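PDB 4F53: SusD homolog from Bacteroides ovatus, which probably binds mucin O-glycans at the cell surface as a SusD/RagB-type outer-membrane lipoprotein. Local coordinates for residues S47-C52 against D82-I87; D51-G56 against V62-L67; V334-E339 against F370-I375. All coordinates share one frame; numbering follows the deposited sequence.

Contact 1 (S47-C52 against D82-I87)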
# COMPACT_ATOMS: atom_id res chain seq x y z
N SER A 47 -3.18 -11.43 5.84
CA SER A 47 -2.14 -10.72 5.08
C SER A 47 -2.11 -11.20 3.63
O SER A 47 -2.00 -10.38 2.72
CB SER A 47 -0.77 -10.96 5.73
OG SER A 47 0.23 -10.23 5.03
N GLN A 48 -2.19 -12.53 3.42
CA GLN A 48 -2.15 -13.13 2.08
C GLN A 48 -3.20 -12.53 1.17
O GLN A 48 -2.91 -12.25 0.02
CB GLN A 48 -2.31 -14.65 2.12
CG GLN A 48 -1.87 -15.25 0.79
CD GLN A 48 -1.86 -16.73 0.72
OE1 GLN A 48 -2.55 -17.44 1.46
NE2 GLN A 48 -1.08 -17.22 -0.21
N TYR A 49 -4.42 -12.31 1.68
CA TYR A 49 -5.46 -11.71 0.87
C TYR A 49 -5.26 -10.23 0.68
O TYR A 49 -5.17 -9.77 -0.45
CB TYR A 49 -6.85 -11.98 1.47
CG TYR A 49 -7.17 -13.45 1.53
CD1 TYR A 49 -7.71 -14.11 0.42
CD2 TYR A 49 -6.92 -14.19 2.67
CE1 TYR A 49 -7.98 -15.48 0.45
CE2 TYR A 49 -7.18 -15.56 2.72
CZ TYR A 49 -7.73 -16.20 1.61
OH TYR A 49 -7.99 -17.54 1.65
N VAL A 50 -5.21 -9.47 1.77
CA VAL A 50 -5.23 -8.01 1.70
C VAL A 50 -3.94 -7.40 1.21
O VAL A 50 -4.01 -6.44 0.46
CB VAL A 50 -5.72 -7.33 3.02
CG1 VAL A 50 -7.15 -7.79 3.35
CG2 VAL A 50 -4.78 -7.59 4.20
N ASP A 51 -2.78 -7.94 1.60
CA ASP A 51 -1.51 -7.33 1.24
C ASP A 51 -0.79 -8.01 0.09
O ASP A 51 -0.01 -7.38 -0.61
CB ASP A 51 -0.59 -7.30 2.47
CG ASP A 51 -0.98 -6.21 3.46
OD1 ASP A 51 -1.27 -5.05 3.01
OD2 ASP A 51 -1.00 -6.50 4.68
N CYS A 52 -1.01 -9.29 -0.08
CA CYS A 52 -0.30 -9.98 -1.12
C CYS A 52 -1.17 -10.16 -2.36
O CYS A 52 -0.87 -9.59 -3.40
CB CYS A 52 0.24 -11.31 -0.60
SG CYS A 52 1.24 -12.22 -1.81
N ASP A 82 -16.51 -15.20 -4.18
CA ASP A 82 -17.30 -14.47 -3.19
C ASP A 82 -16.57 -14.45 -1.82
O ASP A 82 -16.55 -13.41 -1.17
CB ASP A 82 -18.71 -15.06 -3.09
CG ASP A 82 -19.71 -14.53 -4.12
OD1 ASP A 82 -19.45 -13.45 -4.72
OD2 ASP A 82 -20.79 -15.16 -4.28
N ASP A 83 -15.90 -15.57 -1.44
CA ASP A 83 -15.13 -15.67 -0.20
C ASP A 83 -13.95 -14.71 -0.17
O ASP A 83 -13.69 -14.11 0.88
CB ASP A 83 -14.61 -17.11 0.04
CG ASP A 83 -15.70 -18.18 0.13
OD1 ASP A 83 -16.84 -17.85 0.53
OD2 ASP A 83 -15.39 -19.35 -0.20
N TRP A 84 -13.23 -14.55 -1.29
CA TRP A 84 -12.10 -13.61 -1.39
C TRP A 84 -12.58 -12.16 -1.35
O TRP A 84 -11.85 -11.28 -0.88
CB TRP A 84 -11.31 -13.84 -2.69
CG TRP A 84 -10.39 -15.03 -2.69
CD1 TRP A 84 -10.60 -16.25 -2.10
CD2 TRP A 84 -9.14 -15.14 -3.39
NE1 TRP A 84 -9.55 -17.10 -2.38
CE2 TRP A 84 -8.65 -16.45 -3.18
CE3 TRP A 84 -8.40 -14.27 -4.22
CZ2 TRP A 84 -7.45 -16.89 -3.73
CZ3 TRP A 84 -7.21 -14.71 -4.76
CH2 TRP A 84 -6.76 -16.02 -4.53
N LYS A 85 -13.78 -11.89 -1.87
CA LYS A 85 -14.34 -10.55 -1.90
C LYS A 85 -14.83 -10.10 -0.50
O LYS A 85 -14.95 -8.90 -0.26
CB LYS A 85 -15.47 -10.46 -2.93
CG LYS A 85 -14.92 -10.49 -4.35
CD LYS A 85 -15.94 -10.11 -5.39
CE LYS A 85 -16.68 -11.28 -5.93
NZ LYS A 85 -17.64 -10.85 -6.98
N LYS A 86 -15.04 -11.05 0.42
CA LYS A 86 -15.50 -10.74 1.77
C LYS A 86 -14.35 -10.29 2.70
O LYS A 86 -14.53 -9.38 3.51
CB LYS A 86 -16.22 -11.98 2.34
CG LYS A 86 -17.03 -11.74 3.59
CD LYS A 86 -17.89 -12.95 3.92
CE LYS A 86 -18.71 -12.79 5.19
NZ LYS A 86 -17.91 -12.97 6.42
N ILE A 87 -13.18 -10.93 2.58
CA ILE A 87 -12.04 -10.75 3.46
C ILE A 87 -11.53 -9.28 3.55
O ILE A 87 -11.38 -8.85 4.69
CB ILE A 87 -10.90 -11.77 3.11
CG1 ILE A 87 -11.45 -13.19 3.30
CG2 ILE A 87 -9.62 -11.55 3.98
CD1 ILE A 87 -10.70 -14.26 2.57
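Ser47 O takes two backbone donors, Asp51 N at 2.8 Å and Cys52 N at 3.2 Å, and the widened pi-type turn thus marked carries Tyr49 against Trp84 and Ile87. This is helix-to-helix packing in the largely helical, TPR-like SusD fold, joining helix 44-58 to the first, weakly bonded turns of helix 82-106, and it illustrates how one aromatic ring can serve two partners with different parts of itself. The edge of Tyr49 goes to Trp84 in a T-shaped stack on the five-membered ring, with centroids 5.0 Å apart and planes at 84°. The atom that leads is Tyr49 CE1, 3.6 Å from Trp84 NE1 and set toward the rim of the indole face. Over a face of the same tyrosine ring sits a methyl group: Ile87 CD1 lies only 3° off the ring normal, a CH-pi contact centred on the phenol ring. The isoleucine reaches it through an extended branch (chi2 159°), CG1 lying beside the backbone N. With Tyr49 cut back to an alanine, Ile87 CD1 is likely to lose its aromatic platform and the Trp84 face the edge that meets it, opening a gap between the helices. Trp84 has further company, since Trp71 meets it edge-to-face and its carbonyl oxygen is hydrogen-bonded to the hydroxyl of Tyr75, while Ile87 also touches Phe46. Nearer the backbone, the second branch of the isoleucine completes the join, Ile87 CG2 resting 3.8 Å from Tyr49 CB.

Contact 2 (D51-G56 against V62-L67)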
# COMPACT_ATOMS: atom_id res chain seq x y z
N ASP A 51 -2.78 -7.94 1.60
CA ASP A 51 -1.51 -7.33 1.24
C ASP A 51 -0.79 -8.01 0.09
O ASP A 51 -0.01 -7.38 -0.61
CB ASP A 51 -0.59 -7.30 2.47
CG ASP A 51 -0.98 -6.21 3.46
OD1 ASP A 51 -1.27 -5.05 3.01
OD2 ASP A 51 -1.00 -6.50 4.68
N CYS A 52 -1.01 -9.29 -0.08
CA CYS A 52 -0.30 -9.98 -1.12
C CYS A 52 -1.17 -10.16 -2.36
O CYS A 52 -0.87 -9.59 -3.40
CB CYS A 52 0.24 -11.31 -0.60
SG CYS A 52 1.24 -12.22 -1.81
N LEU A 53 -2.25 -10.93 -2.25
CA LEU A 53 -3.10 -11.26 -3.39
C LEU A 53 -3.84 -10.04 -3.93
O LEU A 53 -4.00 -9.91 -5.14
CB LEU A 53 -4.11 -12.38 -3.01
CG LEU A 53 -3.55 -13.79 -2.82
CD1 LEU A 53 -4.48 -14.62 -1.94
CD2 LEU A 53 -3.34 -14.48 -4.16
N MSE A 54 -4.30 -9.15 -3.05
CA MSE A 54 -5.03 -7.99 -3.52
C MSE A 54 -4.09 -6.81 -3.82
O MSE A 54 -3.86 -6.53 -5.00
CB MSE A 54 -6.14 -7.57 -2.54
CG MSE A 54 -7.01 -6.42 -3.10
SE MSE A 54 -8.26 -5.72 -1.81
CE MSE A 54 -7.00 -4.68 -0.67
N ALA A 55 -3.58 -6.13 -2.78
CA ALA A 55 -2.77 -4.92 -2.90
C ALA A 55 -1.44 -5.16 -3.66
O ALA A 55 -1.03 -4.29 -4.43
CB ALA A 55 -2.50 -4.35 -1.52
N GLY A 56 -0.82 -6.33 -3.46
CA GLY A 56 0.42 -6.71 -4.12
C GLY A 56 0.26 -6.77 -5.62
O GLY A 56 1.14 -6.31 -6.36
N VAL A 62 3.63 -7.52 -6.91
CA VAL A 62 3.62 -8.98 -6.77
C VAL A 62 2.94 -9.66 -7.92
O VAL A 62 1.89 -9.21 -8.37
CB VAL A 62 2.93 -9.38 -5.42
CG1 VAL A 62 2.91 -10.90 -5.23
CG2 VAL A 62 3.63 -8.72 -4.24
N ALA A 63 3.51 -10.81 -8.34
CA ALA A 63 2.90 -11.65 -9.35
C ALA A 63 2.60 -12.98 -8.70
O ALA A 63 3.52 -13.67 -8.28
CB ALA A 63 3.82 -11.82 -10.55
N ASP A 64 1.31 -13.33 -8.60
CA ASP A 64 0.87 -14.64 -8.11
C ASP A 64 1.52 -15.73 -8.98
O ASP A 64 1.67 -15.54 -10.19
CB ASP A 64 -0.66 -14.73 -8.10
CG ASP A 64 -1.36 -13.60 -7.32
OD1 ASP A 64 -0.86 -13.25 -6.21
OD2 ASP A 64 -2.39 -13.05 -7.83
N SER A 65 2.00 -16.81 -8.33
CA SER A 65 2.74 -17.91 -8.97
C SER A 65 2.24 -19.28 -8.47
O SER A 65 3.02 -20.22 -8.35
CB SER A 65 4.24 -17.76 -8.71
OG SER A 65 4.50 -17.73 -7.32
N ASN A 66 0.96 -19.38 -8.14
CA ASN A 66 0.36 -20.64 -7.71
C ASN A 66 0.00 -21.45 -8.98
O ASN A 66 -0.78 -20.98 -9.82
CB ASN A 66 -0.85 -20.37 -6.81
CG ASN A 66 -1.55 -21.62 -6.34
OD1 ASN A 66 -2.22 -22.30 -7.10
ND2 ASN A 66 -1.42 -21.94 -5.07
N LEU A 67 0.60 -22.64 -9.12
CA LEU A 67 0.43 -23.48 -10.31
C LEU A 67 -0.73 -24.48 -10.17
O LEU A 67 -0.95 -25.29 -11.07
CB LEU A 67 1.75 -24.23 -10.62
CG LEU A 67 3.04 -23.40 -10.61
CD1 LEU A 67 4.27 -24.29 -10.81
CD2 LEU A 67 3.00 -22.25 -11.61
O HOH W 1 -0.63 -10.78 -5.96
O HOH W 2 -4.72 -11.82 -6.87
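Gly56 and Val62 provide the direct polar link in this helix-to-strand contact, in which helix 44-58 turns through a short connection into strand 62-64. Val62 N donates to Gly56 O at 2.8 Å, coming from above the carbonyl plane, 52° out of it; the same oxygen also accepts from the hydroxyl of Ser59. Two waters supply the indirect links, each donating both to a helix carbonyl and to the Asp64 carboxylate. One bridges Cys52 O to Asp64 OD1; the other lies 2.7 Å from Leu53 O and serves Asp64 OD2, which is also in a salt bridge with Arg74. Both carboxylate oxygens are thereby engaged although the residue is buried.

Among apolar contacts, a chi1 of 180° swings Val62 CG1 away from the backbone N, toward Cys52 SG (4.0 Å), while Val62 CG2 lies 3.8 Å from Gly56 CA, where any side chain would collide. Separately, the Leu53 CD2 methyl lies across the carboxylate, 3.4 Å from Asp64 OD1, the side chains at about a right angle. The axes of helix 51-56 and strand 62-64 come within 8.1 Å, their N-to-C directions 115° apart. Around them, strand 62-64 pairs antiparallel with strand 261-263, helix 250-257 packs on Cys52 and Val62 through Trp251, and Leu53 turns to Trp84 of helix 82-106.

Contact 3 (V334-E339 against F370-I375); sequences VFRASE and FEENGI
Ser338 and Glu372 mark the nearest backbones, their CA atoms 8.1 Å apart, where the first turn of helix 337-349 faces the last turn of helix 358-372. That second helix ends in a Schellman motif, with Gly374 at positive phi as the C-prime residue and Ile375 N returning to Phe370 O at 2.8 Å; on the other side, the chain enters its helix from a classic beta bulge, Val334 and Phe335 both facing Ala241.

The junction of these two helices in the SusD fold is a worked case of a carboxylate placed at a helix start. Glu372, extended beyond CG, directs both oxygens at Ser338, one to its amide and one to its hydroxyl. Ser338 N donates to Glu372 OE2 at 2.9 Å, arriving on the syn side and 18° out of the carboxylate plane. Ser338 OG donates to the syn lone pair of Glu372 OE1, also at 2.9 Å; the serine's chi1 of 66° sets the hydroxyl between backbone N and carbonyl carbon, on the side facing the glutamate. This two-point grip should fix the rotation of the carboxylate, and the amino end of the helix would be expected to favour its negative charge. A water adds a further bond, lying 2.6 Å from Glu372 OE2 and accepting from Ala337 N.

Arg336 slants across the glutamate and holds it more loosely. Its NH1 forms a long salt bridge to Glu372 OE1, 3.9 Å, with guanidinium and carboxylate planes 29° apart, while Arg336 CD approaches the same oxygen at 3.4 Å. The firmer anchor of the arginine is Phe439 O, bound by NH2. That same Arg336 NH2 also donates to a water, which in turn donates to Asn373 OD1 at 2.9 Å.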
# COMPACT_ATOMS: atom_id res chain seq x y z
N VAL A 334 5.56 -0.60 7.93
CA VAL A 334 4.28 0.09 8.15
C VAL A 334 4.25 1.46 7.44
O VAL A 334 3.29 1.75 6.73
CB VAL A 334 3.94 0.20 9.67
CG1 VAL A 334 2.59 0.87 9.88
CG2 VAL A 334 3.97 -1.17 10.36
N PHE A 335 5.28 2.30 7.63
CA PHE A 335 5.32 3.63 7.06
C PHE A 335 6.78 4.11 7.02
O PHE A 335 7.38 4.44 8.05
CB PHE A 335 4.42 4.59 7.88
CG PHE A 335 3.95 5.88 7.25
CD1 PHE A 335 4.63 6.45 6.19
CD2 PHE A 335 2.87 6.59 7.80
CE1 PHE A 335 4.24 7.68 5.66
CE2 PHE A 335 2.47 7.80 7.26
CZ PHE A 335 3.15 8.34 6.18
N ARG A 336 7.34 4.11 5.82
CA ARG A 336 8.73 4.49 5.58
C ARG A 336 8.92 6.00 5.60
O ARG A 336 8.06 6.73 5.09
CB ARG A 336 9.19 3.97 4.21
CG ARG A 336 9.14 2.46 4.04
CD ARG A 336 10.03 2.16 2.87
NE ARG A 336 10.11 0.74 2.51
CZ ARG A 336 10.98 -0.12 3.03
NH1 ARG A 336 11.79 0.25 4.00
NH2 ARG A 336 11.00 -1.37 2.60
N ALA A 337 10.06 6.45 6.12
CA ALA A 337 10.45 7.88 6.12
C ALA A 337 10.70 8.36 4.69
O ALA A 337 10.40 9.49 4.40
CB ALA A 337 11.71 8.10 6.97
N SER A 338 11.19 7.48 3.79
CA SER A 338 11.41 7.85 2.39
C SER A 338 10.09 8.30 1.70
O SER A 338 10.12 9.23 0.90
CB SER A 338 12.08 6.72 1.61
OG SER A 338 11.21 5.61 1.52
N GLU A 339 8.93 7.70 2.09
CA GLU A 339 7.59 8.08 1.57
C GLU A 339 7.27 9.56 1.89
O GLU A 339 6.80 10.29 1.03
CB GLU A 339 6.50 7.15 2.16
CG GLU A 339 5.09 7.45 1.66
CD GLU A 339 3.92 6.80 2.38
OE1 GLU A 339 4.04 5.63 2.82
OE2 GLU A 339 2.86 7.45 2.47
N PHE A 370 17.84 4.26 0.15
CA PHE A 370 19.15 3.57 0.14
C PHE A 370 19.56 3.21 1.60
O PHE A 370 19.88 2.06 1.88
CB PHE A 370 20.21 4.45 -0.53
CG PHE A 370 20.33 4.24 -2.02
CD1 PHE A 370 19.20 4.25 -2.85
CD2 PHE A 370 21.58 4.06 -2.61
CE1 PHE A 370 19.33 4.08 -4.23
CE2 PHE A 370 21.70 3.87 -3.99
CZ PHE A 370 20.57 3.91 -4.79
N GLU A 371 19.47 4.18 2.52
CA GLU A 371 19.77 4.01 3.94
C GLU A 371 18.84 2.97 4.58
O GLU A 371 19.31 2.13 5.33
CB GLU A 371 19.62 5.36 4.66
CG GLU A 371 20.16 5.36 6.07
CD GLU A 371 20.14 6.71 6.75
OE1 GLU A 371 19.85 7.73 6.08
OE2 GLU A 371 20.40 6.75 7.98
N GLU A 372 17.54 3.00 4.27
CA GLU A 372 16.56 2.03 4.79
C GLU A 372 16.93 0.60 4.38
O GLU A 372 16.57 -0.35 5.06
CB GLU A 372 15.15 2.35 4.23
CG GLU A 372 14.45 3.54 4.87
CD GLU A 372 13.30 4.19 4.11
OE1 GLU A 372 13.00 3.79 2.96
OE2 GLU A 372 12.71 5.12 4.69
N ASN A 373 17.61 0.44 3.23
CA ASN A 373 17.94 -0.86 2.65
C ASN A 373 19.40 -1.22 2.82
O ASN A 373 19.86 -2.18 2.21
CB ASN A 373 17.51 -0.88 1.18
CG ASN A 373 16.00 -0.93 1.04
OD1 ASN A 373 15.36 -1.92 1.39
ND2 ASN A 373 15.37 0.15 0.65
N GLY A 374 20.08 -0.49 3.72
CA GLY A 374 21.47 -0.73 4.08
C GLY A 374 22.48 -0.48 2.99
O GLY A 374 23.58 -1.02 3.06
N ILE A 375 22.14 0.34 1.98
CA ILE A 375 23.07 0.63 0.89
C ILE A 375 23.92 1.84 1.29
O ILE A 375 23.41 2.93 1.46
CB ILE A 375 22.35 0.79 -0.47
CG1 ILE A 375 21.54 -0.48 -0.76
CG2 ILE A 375 23.36 1.09 -1.59
CD1 ILE A 375 20.56 -0.28 -1.67
O HOH W 3 13.33 -3.47 2.80
O HOH W 4 12.15 4.64 7.17

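In the fold
Contacts 1 and 2 are built on one element, helix 44-58, and meet directly where Trp84 CH2 packs against Leu53 CD1. Contact 1 is only partly buried and aromatic or aliphatic in character, where one helix meets the start of another. Contact 2 is fully buried, and its polar groups are met by bridging waters and a salt bridge as well as by a backbone bond. Contact 3 stands apart, its centre about 27 Å from that of contact 1 and on the opposite side of the chain's centre. It is largely buried, though its glutamate is partly exposed; there a carboxylate, hydrogen-bonded at a helix start, does the joining with a long salt bridge beside it, where contact 1 relies on rings.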